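Local atomic coordinates of Non-structural protein 3 (Porcine deltacoronavirus, PDB entry 6LN0), a protein that probably takes part in viral polyprotein processing through a papain-like protease domain, linked in one chain to a macro domain of a family known for binding ADP-ribose. Residues L87-P92 with K108-E113; H398-N403 with Y411-N416. All blocks are in the same frame, centred on the assembly; numbering follows the deposited sequence.

Interaction 1: residues L87-P92 with K108-E113; sequences LHVVPP and KSILTE
V89 and I110 make the closest apolar pair of this contact, their side chains crossing at about a right angle. The V89 CG2 methyl lies 3.8 Å from I110 CD1, and the same methyl is 4.0 Å from I110 CG1, so one branch of the valine packs against the outer half of the isoleucine. Its other branch turns to the preceding residue: V89 CG1 sits 3.7 Å from S109 OG, a van der Waals touch between a methyl and a hydroxyl oxygen. L87, two residues earlier on the same side of the strand, meets the backbone at I110, with CD2 3.9 Å from I110 O and 4.4 Å from I110 CG2. The leucine reaches there because CG stands anti to N (chi1 177°). Extended beyond CB (chi2 168°), I110 carries CD1 to the valine.

Strand 83-89 is fixed by backbone hydrogen bonds from L87 and V89 to strand 29-34 and A35, while H88 faces the other way and bonds Y57 and the carbonyl of L71. I110 also packs on V32, Y117 and I119. I110 O receives a weak hydrogen bond from T112 N at 3.2 Å, around an inverse gamma turn centred on L111. Helix 99-110 thus connects two parallel strands, 83-89 and 117-120, in a beta-alpha-beta crossover that passes over the intervening strand 29-34, part of the layered alpha/beta architecture of a macro domain.

With no hydrogen bond or salt bridge between the segments, residues 109-110 and the strand are joined by van der Waals packing of methyl groups on an isoleucine, a serine hydroxyl and a backbone carbonyl, with burial that is only partial.

Interaction 2: residues H398-N403 with Y411-N416; sequences HCWYTN and YDTKAN
H398 carries its imidazole anti to N (chi1 -176°) and Y411 turns its phenol beside its own N (chi1 -46°), which brings H398 CD2 over a face of the tyrosine ring, 3.6 Å from Y411 CE1 and toward the rim. The rings are oblique, their planes 33° apart and centroids 4.7 Å apart; Y411 OH in turn lies above a face of the imidazole. The W400 indole lies under the Y411 backbone. There Y411 O stands 3.1 Å above the indole plane, toward the rim; although W400 NE1 is 3.4 Å from it, the angle is too poor for a hydrogen bond.

The three rings make an aromatic cluster joining the edge strand 398-402 to the loop that leads into strand 416-423, in the C-terminal sheet of the part that carries the papain-like protease. H398 also packs on C260, at the start of helix 260-270, an arrangement consistent with the cysteine-histidine pairing of papain-like peptidases.

W400 CH2 meets A415 CB at 3.5 Å from the side of the indole plane away from Y411 O, and T413 CG2 at 4.5 Å from the Y411 O side, both obliquely. V408 and K393 also pack on the buried W400, whereas Y411 remains exposed to solvent.

The two contacts belong to separate parts of an elongated chain: their centres are 81 Å apart, their nearest atoms about 66 Å, and they lie on opposite sides of the chain's centre. Interaction 1 attaches residues 109-110 to the macro-domain sheet largely through aliphatic side chains, whereas interaction 2 joins a loop to an edge strand through aromatic rings. Of the two, only interaction 2 involves a side chain touching C260, near the probable protease active site. The zinc ion, held by C334, C335, C360 and C363, is bound partly from strand 358-360, the outermost strand at the other edge of the sheet from 398-402.

Interaction 1: residues L87-P92 with K108-E113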
loop_
_atom_site.group_PDB
_atom_site.type_symbol
_atom_site.label_atom_id
_atom_site.label_comp_id
_atom_site.label_asym_id
_atom_site.label_seq_id
_atom_site.Cartn_x
_atom_site.Cartn_y
_atom_site.Cartn_z
ATOM N N LEU A 87 36.579 15.741 -22.998
ATOM C CA LEU A 87 37.025 15.761 -21.617
ATOM C C LEU A 87 37.710 14.434 -21.318
ATOM O O LEU A 87 37.169 13.373 -21.643
ATOM C CB LEU A 87 35.827 16.011 -20.689
ATOM C CG LEU A 87 35.974 16.029 -19.172
ATOM C CD1 LEU A 87 37.089 16.937 -18.741
ATOM C CD2 LEU A 87 34.637 16.443 -18.518
ATOM N N HIS A 88 38.896 14.493 -20.728
ATOM C CA HIS A 88 39.714 13.311 -20.496
ATOM C C HIS A 88 39.772 13.034 -19.009
ATOM O O HIS A 88 40.132 13.922 -18.234
ATOM C CB HIS A 88 41.151 13.481 -21.018
ATOM C CG HIS A 88 41.229 13.830 -22.465
ATOM N ND1 HIS A 88 40.901 15.079 -22.946
ATOM C CD2 HIS A 88 41.588 13.091 -23.544
ATOM C CE1 HIS A 88 41.062 15.095 -24.261
ATOM N NE2 HIS A 88 41.470 13.900 -24.650
ATOM N N VAL A 89 39.480 11.792 -18.626
ATOM C CA VAL A 89 39.595 11.354 -17.243
ATOM C C VAL A 89 40.155 9.940 -17.194
ATOM O O VAL A 89 39.891 9.114 -18.073
ATOM C CB VAL A 89 38.241 11.426 -16.530
ATOM C CG1 VAL A 89 37.929 12.865 -16.236
ATOM C CG2 VAL A 89 37.172 10.809 -17.413
ATOM N N VAL A 90 40.913 9.665 -16.137
ATOM C CA VAL A 90 41.603 8.389 -15.961
ATOM C C VAL A 90 40.775 7.485 -15.052
ATOM O O VAL A 90 40.778 7.677 -13.825
ATOM C CB VAL A 90 43.015 8.609 -15.398
ATOM C CG1 VAL A 90 43.777 7.304 -15.331
ATOM C CG2 VAL A 90 43.757 9.621 -16.252
ATOM N N PRO A 91 40.045 6.512 -15.593
ATOM C CA PRO A 91 39.301 5.600 -14.736
ATOM C C PRO A 91 40.253 4.857 -13.803
ATOM O O PRO A 91 41.434 4.662 -14.133
ATOM C CB PRO A 91 38.629 4.640 -15.724
ATOM C CG PRO A 91 38.653 5.347 -17.043
ATOM C CD PRO A 91 39.877 6.196 -17.025
ATOM N N PRO A 92 39.775 4.450 -12.635
ATOM C CA PRO A 92 40.551 3.499 -11.838
ATOM C C PRO A 92 40.538 2.149 -12.535
ATOM O O PRO A 92 39.608 1.817 -13.277
ATOM C CB PRO A 92 39.791 3.452 -10.511
ATOM C CG PRO A 92 38.378 3.685 -10.931
ATOM C CD PRO A 92 38.445 4.692 -12.051
ATOM N N LYS A 108 31.886 12.252 -10.643
ATOM C CA LYS A 108 31.861 13.573 -10.021
ATOM C C LYS A 108 32.789 14.509 -10.765
ATOM O O LYS A 108 32.458 15.671 -11.026
ATOM C CB LYS A 108 32.282 13.479 -8.549
ATOM C CG LYS A 108 31.807 14.647 -7.675
ATOM C CD LYS A 108 32.757 14.932 -6.494
ATOM C CE LYS A 108 32.295 16.143 -5.675
ATOM N NZ LYS A 108 33.048 17.390 -6.003
ATOM N N SER A 109 33.956 13.995 -11.132
ATOM C CA SER A 109 34.941 14.754 -11.871
ATOM C C SER A 109 34.429 15.201 -13.235
ATOM O O SER A 109 34.921 16.200 -13.769
ATOM C CB SER A 109 36.196 13.894 -11.995
ATOM O OG SER A 109 37.043 14.365 -13.008
ATOM N N ILE A 110 33.435 14.513 -13.784
ATOM C CA ILE A 110 32.956 14.775 -15.134
ATOM C C ILE A 110 31.787 15.746 -15.132
ATOM O O ILE A 110 31.745 16.695 -15.921
ATOM C CB ILE A 110 32.561 13.437 -15.801
ATOM C CG1 ILE A 110 33.796 12.623 -16.174
ATOM C CG2 ILE A 110 31.616 13.661 -16.998
ATOM C CD1 ILE A 110 33.476 11.203 -16.553
ATOM N N LEU A 111 30.804 15.496 -14.267
ATOM C CA LEU A 111 29.485 16.118 -14.370
ATOM C C LEU A 111 29.460 17.314 -13.427
ATOM O O LEU A 111 29.014 17.227 -12.281
ATOM C CB LEU A 111 28.392 15.110 -14.058
ATOM C CG LEU A 111 28.447 13.886 -14.973
ATOM C CD1 LEU A 111 28.166 12.609 -14.202
ATOM C CD2 LEU A 111 27.487 14.047 -16.149
ATOM N N THR A 112 29.967 18.441 -13.922
ATOM C CA THR A 112 30.190 19.620 -13.107
ATOM C C THR A 112 29.503 20.861 -13.641
ATOM O O THR A 112 29.316 21.815 -12.881
ATOM C CB THR A 112 31.695 19.906 -12.993
ATOM O OG1 THR A 112 32.211 20.257 -14.286
ATOM C CG2 THR A 112 32.419 18.684 -12.474
ATOM N N GLU A 113 29.117 20.872 -14.905
ATOM C CA GLU A 113 28.607 22.044 -15.594
ATOM C C GLU A 113 27.333 21.663 -16.325
ATOM O O GLU A 113 27.115 20.489 -16.631
ATOM C CB GLU A 113 29.646 22.581 -16.590
ATOM C CG GLU A 113 31.053 22.661 -16.036
ATOM C CD GLU A 113 31.223 23.819 -15.068
ATOM O OE1 GLU A 113 31.813 23.611 -13.975
ATOM O OE2 GLU A 113 30.761 24.937 -15.409
#

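Interaction 2: residues H398-N403 with Y411-N416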
loop_
_atom_site.group_PDB
_atom_site.type_symbol
_atom_site.label_atom_id
_atom_site.label_comp_id
_atom_site.label_asym_id
_atom_site.label_seq_id
_atom_site.Cartn_x
_atom_site.Cartn_y
_atom_site.Cartn_z
ATOM N N HIS A 398 -17.515 -10.674 30.329
ATOM C CA HIS A 398 -18.020 -11.759 29.506
ATOM C C HIS A 398 -19.434 -11.383 29.088
ATOM O O HIS A 398 -20.135 -10.672 29.812
ATOM C CB HIS A 398 -18.000 -13.101 30.266
ATOM C CG HIS A 398 -18.428 -14.284 29.447
ATOM N ND1 HIS A 398 -17.757 -14.691 28.312
ATOM C CD2 HIS A 398 -19.449 -15.163 29.612
ATOM C CE1 HIS A 398 -18.352 -15.760 27.810
ATOM N NE2 HIS A 398 -19.383 -16.066 28.578
ATOM N N CYS A 399 -19.838 -11.825 27.902
ATOM C CA CYS A 399 -21.168 -11.530 27.391
ATOM C C CYS A 399 -21.660 -12.742 26.629
ATOM O O CYS A 399 -20.859 -13.505 26.077
ATOM C CB CYS A 399 -21.173 -10.273 26.496
ATOM S SG CYS A 399 -20.269 -10.393 24.985
ATOM N N TRP A 400 -22.978 -12.924 26.606
ATOM C CA TRP A 400 -23.472 -14.195 26.111
ATOM C C TRP A 400 -24.916 -14.021 25.697
ATOM O O TRP A 400 -25.637 -13.181 26.248
ATOM C CB TRP A 400 -23.351 -15.301 27.173
ATOM C CG TRP A 400 -24.263 -15.101 28.353
ATOM C CD1 TRP A 400 -25.552 -15.520 28.456
ATOM C CD2 TRP A 400 -23.961 -14.426 29.590
ATOM N NE1 TRP A 400 -26.078 -15.155 29.677
ATOM C CE2 TRP A 400 -25.122 -14.486 30.392
ATOM C CE3 TRP A 400 -22.823 -13.792 30.100
ATOM C CZ2 TRP A 400 -25.179 -13.935 31.671
ATOM C CZ3 TRP A 400 -22.885 -13.235 31.373
ATOM C CH2 TRP A 400 -24.054 -13.317 32.144
ATOM N N TYR A 401 -25.331 -14.831 24.732
ATOM C CA TYR A 401 -26.721 -14.835 24.313
ATOM C C TYR A 401 -27.552 -15.684 25.268
ATOM O O TYR A 401 -27.111 -16.734 25.743
ATOM C CB TYR A 401 -26.849 -15.379 22.896
ATOM C CG TYR A 401 -28.275 -15.647 22.500
ATOM C CD1 TYR A 401 -29.232 -14.640 22.562
ATOM C CD2 TYR A 401 -28.671 -16.901 22.065
ATOM C CE1 TYR A 401 -30.544 -14.880 22.202
ATOM C CE2 TYR A 401 -29.980 -17.151 21.700
ATOM C CZ TYR A 401 -30.914 -16.136 21.771
ATOM O OH TYR A 401 -32.222 -16.380 21.411
ATOM N N THR A 402 -28.758 -15.221 25.551
ATOM C CA THR A 402 -29.716 -16.002 26.308
ATOM C C THR A 402 -31.085 -15.790 25.688
ATOM O O THR A 402 -31.517 -14.649 25.511
ATOM C CB THR A 402 -29.717 -15.607 27.793
ATOM O OG1 THR A 402 -30.860 -16.174 28.439
ATOM C CG2 THR A 402 -29.745 -14.095 27.966
ATOM N N ASN A 403 -31.736 -16.882 25.305
ATOM C CA ASN A 403 -33.159 -16.820 25.041
ATOM C C ASN A 403 -33.879 -16.544 26.357
ATOM O O ASN A 403 -33.323 -16.701 27.439
ATOM C CB ASN A 403 -33.636 -18.120 24.393
ATOM C CG ASN A 403 -34.765 -17.908 23.416
ATOM O OD1 ASN A 403 -35.807 -17.338 23.763
ATOM N ND2 ASN A 403 -34.565 -18.365 22.173
ATOM N N TYR A 411 -23.130 -17.979 31.342
ATOM C CA TYR A 411 -23.426 -18.156 32.762
ATOM C C TYR A 411 -24.909 -17.883 33.059
ATOM O O TYR A 411 -25.676 -17.434 32.203
ATOM C CB TYR A 411 -22.534 -17.239 33.614
ATOM C CG TYR A 411 -21.069 -17.233 33.219
ATOM C CD1 TYR A 411 -20.286 -16.095 33.387
ATOM C CD2 TYR A 411 -20.461 -18.371 32.683
ATOM C CE1 TYR A 411 -18.939 -16.090 33.027
ATOM C CE2 TYR A 411 -19.120 -18.376 32.319
ATOM C CZ TYR A 411 -18.363 -17.238 32.494
ATOM O OH TYR A 411 -17.030 -17.247 32.126
ATOM N N ASP A 412 -25.317 -18.159 34.296
ATOM C CA ASP A 412 -26.655 -17.815 34.763
ATOM C C ASP A 412 -26.559 -17.129 36.116
ATOM O O ASP A 412 -27.212 -17.495 37.098
ATOM C CB ASP A 412 -27.567 -19.040 34.816
ATOM C CG ASP A 412 -29.011 -18.678 35.143
ATOM O OD1 ASP A 412 -29.601 -17.846 34.408
ATOM O OD2 ASP A 412 -29.545 -19.224 36.139
ATOM N N THR A 413 -25.692 -16.131 36.183
ATOM C CA THR A 413 -25.660 -15.248 37.328
ATOM C C THR A 413 -26.508 -14.017 37.019
ATOM O O THR A 413 -27.160 -13.923 35.971
ATOM C CB THR A 413 -24.220 -14.874 37.674
ATOM O OG1 THR A 413 -24.215 -13.766 38.584
ATOM C CG2 THR A 413 -23.457 -14.499 36.409
ATOM N N LYS A 414 -26.517 -13.068 37.953
ATOM C CA LYS A 414 -27.150 -11.783 37.706
ATOM C C LYS A 414 -26.221 -10.942 36.846
ATOM O O LYS A 414 -25.019 -10.832 37.121
ATOM C CB LYS A 414 -27.491 -11.057 39.013
ATOM C CG LYS A 414 -26.303 -10.458 39.761
ATOM C CD LYS A 414 -26.681 -9.195 40.526
ATOM C CE LYS A 414 -26.070 -9.227 41.929
ATOM N NZ LYS A 414 -26.457 -8.067 42.776
ATOM N N ALA A 415 -26.774 -10.381 35.781
ATOM C CA ALA A 415 -25.986 -9.618 34.835
ATOM C C ALA A 415 -26.903 -8.606 34.184
ATOM O O ALA A 415 -28.094 -8.860 33.991
ATOM C CB ALA A 415 -25.348 -10.520 33.773
ATOM N N ASN A 416 -26.347 -7.447 33.867
ATOM C CA ASN A 416 -27.092 -6.502 33.057
ATOM C C ASN A 416 -27.449 -7.131 31.716
ATOM O O ASN A 416 -26.738 -7.997 31.196
ATOM C CB ASN A 416 -26.275 -5.232 32.881
ATOM C CG ASN A 416 -25.996 -4.563 34.200
ATOM O OD1 ASN A 416 -26.879 -4.513 35.062
ATOM N ND2 ASN A 416 -24.780 -4.075 34.391
#